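Local coordinates for TerD domain-containing protein (Streptomyces avermitilis, PDB 2QNG) that is of unknown function but binds calcium ions, as expected for a TerD domain of the CAPAB/TerDEXZ family, at residues Y83-S88 / V99-L104; I53-F58 / V114-V119. One frame throughout, in Å; residues are numbered along the deposited sequence.

Interaction 1. Residues Y83-S88 / V99-L104; sequences YLNRDS and VMTLEL. With CA (calcium ion), chain C.
With CG wedged between its backbone N and carbonyl carbon (chi1 48°), Tyr83 lays its ring alongside Thr101, whose CG2 stands anti to the backbone N and lies near Tyr83 CZ and OH. Thr101 CB sits over one face of the ring, offset toward the rim, in a CH-pi contact 3.9 Å from the Tyr83 ring centroid. At the ring edge the Tyr83 hydroxyl donates to Glu103 in a short bond, OH to OE2 2.5 Å. The carboxylate stands almost perpendicular to the ring, 88° between planes, and the hydroxyl reaches OE2 from above the carboxylate plane. Replacing the tyrosine by alanine is likely to strip the ring from Thr101 CB and CG2 and to leave Glu103 OE2 without its hydroxyl partner. Glu103 OE1 forms a salt bridge with Arg106. The backbones pair as the antiparallel hairpin of strands 82-86 and 98-102, at one margin of a five-stranded sheet, and the Tyr83-Thr101 pair is hydrogen-bonded in both directions. Beyond Leu84 and Met100 the register slips by one residue. Asn85 and Arg86 both face Val99 in a classic beta bulge, in which Val99 O accepts a bond from Asn85 N (2.7 Å) and a weak one from Arg86 N (3.4 Å). Arg86 O in turn receives Val99 N. The bent side chain of Arg86 brings its guanidinium flat over Val99 CG2, 3.9 Å from CZ, while NH2 is held by the carbonyl of Trp96. Past the bulge the chain runs into a calcium site: Ser88 O binds the ion at 2.3 Å, together with Asp50, Leu51, Asp52, Glu98 and a water, and that water donates to Asp87 OD2 at 2.7 Å.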
loop_
_atom_site.group_PDB
_atom_site.type_symbol
_atom_site.label_atom_id
_atom_site.label_comp_id
_atom_site.label_asym_id
_atom_site.label_seq_id
_atom_site.Cartn_x
_atom_site.Cartn_y
_atom_site.Cartn_z
ATOM N N TYR A 83 9.896 -4.172 2.018
ATOM C CA TYR A 83 10.685 -3.009 2.398
ATOM C C TYR A 83 10.362 -1.798 1.549
ATOM O O TYR A 83 10.098 -1.918 0.347
ATOM C CB TYR A 83 12.199 -3.306 2.362
ATOM C CG TYR A 83 12.731 -3.995 1.125
ATOM C CD1 TYR A 83 13.327 -3.259 0.098
ATOM C CD2 TYR A 83 12.632 -5.384 0.981
ATOM C CE1 TYR A 83 13.831 -3.879 -1.041
ATOM C CE2 TYR A 83 13.127 -6.020 -0.162
ATOM C CZ TYR A 83 13.744 -5.267 -1.156
ATOM O OH TYR A 83 14.238 -5.916 -2.277
ATOM N N LEU A 84 10.391 -0.638 2.195
ATOM C CA LEU A 84 10.178 0.608 1.507
ATOM C C LEU A 84 11.519 1.000 0.870
ATOM O O LEU A 84 12.560 1.024 1.540
ATOM C CB LEU A 84 9.658 1.668 2.486
ATOM C CG LEU A 84 9.160 2.978 1.900
ATOM C CD1 LEU A 84 7.861 2.773 1.158
ATOM C CD2 LEU A 84 8.976 3.947 3.037
ATOM N N ASN A 85 11.501 1.264 -0.427
ATOM C CA ASN A 85 12.735 1.633 -1.155
ATOM C C ASN A 85 12.997 3.127 -1.034
ATOM O O ASN A 85 14.151 3.565 -0.953
ATOM C CB ASN A 85 12.626 1.229 -2.636
ATOM C CG ASN A 85 12.240 -0.235 -2.793
ATOM O OD1 ASN A 85 11.091 -0.555 -3.033
ATOM N ND2 ASN A 85 13.179 -1.117 -2.568
ATOM N N ARG A 86 11.928 3.911 -1.034
ATOM C CA ARG A 86 12.071 5.336 -0.890
ATOM C C ARG A 86 10.739 5.923 -0.503
ATOM O O ARG A 86 9.694 5.315 -0.749
ATOM C CB ARG A 86 12.645 5.946 -2.153
ATOM C CG ARG A 86 11.690 5.992 -3.272
ATOM C CD ARG A 86 11.723 7.412 -3.853
ATOM N NE ARG A 86 11.447 7.477 -5.280
ATOM C CZ ARG A 86 11.942 6.634 -6.191
ATOM N NH1 ARG A 86 12.769 5.661 -5.829
ATOM N NH2 ARG A 86 11.612 6.783 -7.474
ATOM N N ASP A 87 10.798 7.076 0.156
ATOM C CA ASP A 87 9.602 7.767 0.605
ATOM C C ASP A 87 9.619 9.211 0.170
ATOM O O ASP A 87 10.646 9.713 -0.318
ATOM C CB ASP A 87 9.427 7.667 2.128
ATOM C CG ASP A 87 10.154 8.758 2.894
ATOM O OD1 ASP A 87 11.319 9.103 2.562
ATOM O OD2 ASP A 87 9.563 9.278 3.872
ATOM N N SER A 88 8.481 9.874 0.398
ATOM C CA SER A 88 8.406 11.325 0.251
ATOM C C SER A 88 7.380 11.831 1.233
ATOM O O SER A 88 6.319 11.221 1.395
ATOM C CB SER A 88 7.914 11.674 -1.150
ATOM O OG SER A 88 7.760 13.074 -1.282
ATOM N N VAL A 99 8.108 4.068 -3.106
ATOM C CA VAL A 99 8.174 2.762 -3.745
ATOM C C VAL A 99 8.401 1.724 -2.666
ATOM O O VAL A 99 9.245 1.917 -1.799
ATOM C CB VAL A 99 9.327 2.690 -4.787
ATOM C CG1 VAL A 99 9.342 1.335 -5.479
ATOM C CG2 VAL A 99 9.220 3.836 -5.821
HETATM N N MSE A 100 7.637 0.634 -2.740
HETATM C CA MSE A 100 7.831 -0.496 -1.821
HETATM C C MSE A 100 7.992 -1.784 -2.591
HETATM O O MSE A 100 7.357 -1.989 -3.613
HETATM C CB MSE A 100 6.650 -0.628 -0.863
HETATM C CG MSE A 100 6.765 -1.819 0.079
HETATM SE SE MSE A 100 5.258 -1.948 1.316
HETATM C CE MSE A 100 5.616 -0.400 2.495
ATOM N N THR A 101 8.873 -2.638 -2.086
ATOM C CA THR A 101 9.117 -3.949 -2.673
ATOM C C THR A 101 8.608 -5.056 -1.746
ATOM O O THR A 101 8.833 -4.998 -0.533
ATOM C CB THR A 101 10.614 -4.122 -2.887
ATOM O OG1 THR A 101 11.068 -3.103 -3.793
ATOM C CG2 THR A 101 10.959 -5.488 -3.490
ATOM N N LEU A 102 7.900 -6.036 -2.332
ATOM C CA LEU A 102 7.412 -7.179 -1.574
ATOM C C LEU A 102 7.952 -8.450 -2.199
ATOM O O LEU A 102 7.542 -8.827 -3.283
ATOM C CB LEU A 102 5.878 -7.192 -1.564
ATOM C CG LEU A 102 5.280 -5.864 -1.030
ATOM C CD1 LEU A 102 4.883 -4.904 -2.150
ATOM C CD2 LEU A 102 4.084 -6.169 -0.175
ATOM N N GLU A 103 8.919 -9.067 -1.527
ATOM C CA GLU A 103 9.523 -10.315 -1.999
ATOM C C GLU A 103 8.653 -11.466 -1.534
ATOM O O GLU A 103 9.015 -12.238 -0.616
ATOM C CB GLU A 103 10.999 -10.425 -1.553
ATOM C CG GLU A 103 11.821 -9.362 -2.315
ATOM C CD GLU A 103 13.305 -9.228 -1.976
ATOM O OE1 GLU A 103 13.771 -9.890 -1.093
ATOM O OE2 GLU A 103 13.977 -8.399 -2.619
ATOM N N LEU A 104 7.500 -11.601 -2.185
ATOM C CA LEU A 104 6.487 -12.541 -1.719
ATOM C C LEU A 104 6.989 -13.980 -1.701
ATOM O O LEU A 104 6.657 -14.768 -0.800
ATOM C CB LEU A 104 5.247 -12.461 -2.612
ATOM C CG LEU A 104 4.438 -11.147 -2.582
ATOM C CD1 LEU A 104 3.271 -11.210 -3.518
ATOM C CD2 LEU A 104 3.965 -10.803 -1.177
HETATM CA CA CA C . 5.128 9.600 2.564
HETATM O O HOH W 1 6.890 9.350 4.078
#

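Interaction 2. Residues I53-F58 / V114-V119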
loop_
_atom_site.group_PDB
_atom_site.type_symbol
_atom_site.label_atom_id
_atom_site.label_comp_id
_atom_site.label_asym_id
_atom_site.label_seq_id
_atom_site.Cartn_x
_atom_site.Cartn_y
_atom_site.Cartn_z
ATOM N N ILE A 53 2.906 4.490 1.653
ATOM C CA ILE A 53 2.581 3.101 1.321
ATOM C C ILE A 53 2.703 2.272 2.604
ATOM O O ILE A 53 3.649 2.447 3.392
ATOM C CB ILE A 53 3.542 2.544 0.263
ATOM C CG1 ILE A 53 3.491 3.393 -1.010
ATOM C CG2 ILE A 53 3.187 1.100 -0.031
ATOM C CD1 ILE A 53 4.534 2.987 -2.049
ATOM N N VAL A 54 1.730 1.382 2.789
ATOM C CA VAL A 54 1.787 0.466 3.929
ATOM C C VAL A 54 1.406 -0.929 3.465
ATOM O O VAL A 54 0.557 -1.109 2.586
ATOM C CB VAL A 54 0.912 0.943 5.137
ATOM C CG1 VAL A 54 -0.487 1.149 4.702
ATOM C CG2 VAL A 54 0.972 -0.060 6.294
ATOM N N ALA A 55 2.105 -1.918 4.030
ATOM C CA ALA A 55 1.776 -3.318 3.756
ATOM C C ALA A 55 1.508 -4.040 5.062
ATOM O O ALA A 55 2.131 -3.728 6.080
ATOM C CB ALA A 55 2.896 -3.999 2.995
ATOM N N ALA A 56 0.625 -5.035 5.007
ATOM C CA ALA A 56 0.330 -5.858 6.166
ATOM C C ALA A 56 0.363 -7.310 5.760
ATOM O O ALA A 56 -0.118 -7.658 4.676
ATOM C CB ALA A 56 -1.011 -5.488 6.787
ATOM N N THR A 57 0.951 -8.150 6.623
ATOM C CA THR A 57 0.950 -9.601 6.401
ATOM C C THR A 57 -0.049 -10.248 7.349
ATOM O O THR A 57 -0.313 -9.728 8.454
ATOM C CB THR A 57 2.323 -10.199 6.654
ATOM O OG1 THR A 57 2.660 -9.888 8.001
ATOM C CG2 THR A 57 3.334 -9.579 5.674
ATOM N N PHE A 58 -0.600 -11.386 6.910
ATOM C CA PHE A 58 -1.597 -12.126 7.701
ATOM C C PHE A 58 -1.286 -13.610 7.734
ATOM O O PHE A 58 -0.798 -14.183 6.763
ATOM C CB PHE A 58 -3.014 -11.880 7.173
ATOM C CG PHE A 58 -3.378 -10.433 7.149
ATOM C CD1 PHE A 58 -4.055 -9.853 8.224
ATOM C CD2 PHE A 58 -2.984 -9.637 6.077
ATOM C CE1 PHE A 58 -4.316 -8.494 8.225
ATOM C CE2 PHE A 58 -3.263 -8.277 6.062
ATOM C CZ PHE A 58 -3.926 -7.698 7.139
ATOM N N VAL A 114 -1.220 -10.977 1.978
ATOM C CA VAL A 114 -0.591 -9.663 2.133
ATOM C C VAL A 114 -1.532 -8.642 1.523
ATOM O O VAL A 114 -2.035 -8.845 0.410
ATOM C CB VAL A 114 0.772 -9.601 1.390
ATOM C CG1 VAL A 114 1.412 -8.190 1.521
ATOM C CG2 VAL A 114 1.705 -10.639 1.953
ATOM N N VAL A 115 -1.755 -7.542 2.247
ATOM C CA VAL A 115 -2.561 -6.440 1.748
ATOM C C VAL A 115 -1.674 -5.211 1.648
ATOM O O VAL A 115 -0.884 -4.940 2.544
ATOM C CB VAL A 115 -3.779 -6.142 2.672
ATOM C CG1 VAL A 115 -4.608 -4.981 2.115
ATOM C CG2 VAL A 115 -4.664 -7.399 2.751
ATOM N N VAL A 116 -1.782 -4.493 0.541
ATOM C CA VAL A 116 -1.071 -3.234 0.387
ATOM C C VAL A 116 -2.051 -2.070 0.336
ATOM O O VAL A 116 -3.186 -2.231 -0.102
ATOM C CB VAL A 116 -0.163 -3.228 -0.875
ATOM C CG1 VAL A 116 1.012 -4.129 -0.663
ATOM C CG2 VAL A 116 -0.921 -3.668 -2.118
ATOM N N GLY A 117 -1.612 -0.915 0.815
ATOM C CA GLY A 117 -2.488 0.257 0.858
ATOM C C GLY A 117 -1.715 1.540 0.817
ATOM O O GLY A 117 -0.474 1.545 0.891
ATOM N N VAL A 118 -2.475 2.635 0.709
ATOM C CA VAL A 118 -1.915 3.964 0.647
ATOM C C VAL A 118 -2.740 4.814 1.601
ATOM O O VAL A 118 -3.975 4.850 1.488
ATOM C CB VAL A 118 -1.980 4.548 -0.782
ATOM C CG1 VAL A 118 -1.487 5.992 -0.827
ATOM C CG2 VAL A 118 -1.188 3.669 -1.757
ATOM N N VAL A 119 -2.059 5.482 2.540
ATOM C CA VAL A 119 -2.728 6.420 3.433
ATOM C C VAL A 119 -2.331 7.843 3.106
ATOM O O VAL A 119 -1.184 8.087 2.714
ATOM C CB VAL A 119 -2.396 6.124 4.917
ATOM C CG1 VAL A 119 -2.816 4.729 5.281
ATOM C CG2 VAL A 119 -0.895 6.318 5.233
#
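Phe58 and Val115 meet obliquely, ring atom CE2 lying 3.7 Å from Val115 CG2. Phe58 CG lies anti to its carbonyl carbon (chi1 -57°), a turn that brings ring atom CE2 toward Val115. Farther along, Ala55 CB touches Val116 CG1 at 4.1 Å, and Thr57 and Val114 lie side by side, their CG2 methyls 4.2 Å apart. Gly117 presents no side chain to Val54.

These contacts are set by a regular antiparallel ladder. Val54 with Gly117 and Ala56 with Val115 are hydrogen-bonded pairs, each joined by two backbone bonds; Gly117 N donates to Val54 O at 2.8 Å. In the non-hydrogen-bonded pairs between and beside them, alpha carbons also approach carbonyls, as Ala55 CA does Val115 O at 3.3 Å.

Strands 51-59 and 111-120 are neighbours inside a five-stranded sheet. Strand 69-71 adds backbone bonds at Ala55 and Thr57 on the outer side of 51-59, and strand 159-167 flanks 111-120. The face carrying Ile53, Ala55, Val114 and Val116 packs on the sheet containing strands 33-40 and 98-102, as in a beta sandwich. At one end, Ile53 N is hydrogen-bonded to Glu98, a calcium ligand. The chemistry is thus that of a buried apolar layer whose paired amides and carbonyls are satisfied within the sheet, with Ile53 carrying it to the edge of the metal site.

From the N terminus, residues 53-58 come first, just after the calcium ligands Asp50, Leu51 and Asp52, and find their partner only at 114-119, so interaction 2 closes a long excursion of the chain. Interaction 1 falls wholly within that excursion: 83-88 pairs with 99-104 across a ten-residue connection, a hairpin enclosed by the longer loop, and the two do not cross. Each belongs to a different five-stranded sheet, and they meet face to face: Leu102 CD2 lies 3.7 Å from Val116 CG1 and 3.8 Å from Val114 CG1. One calcium ion further ties the start of strand 51-59 to Ser88 and Glu98 of the hairpin.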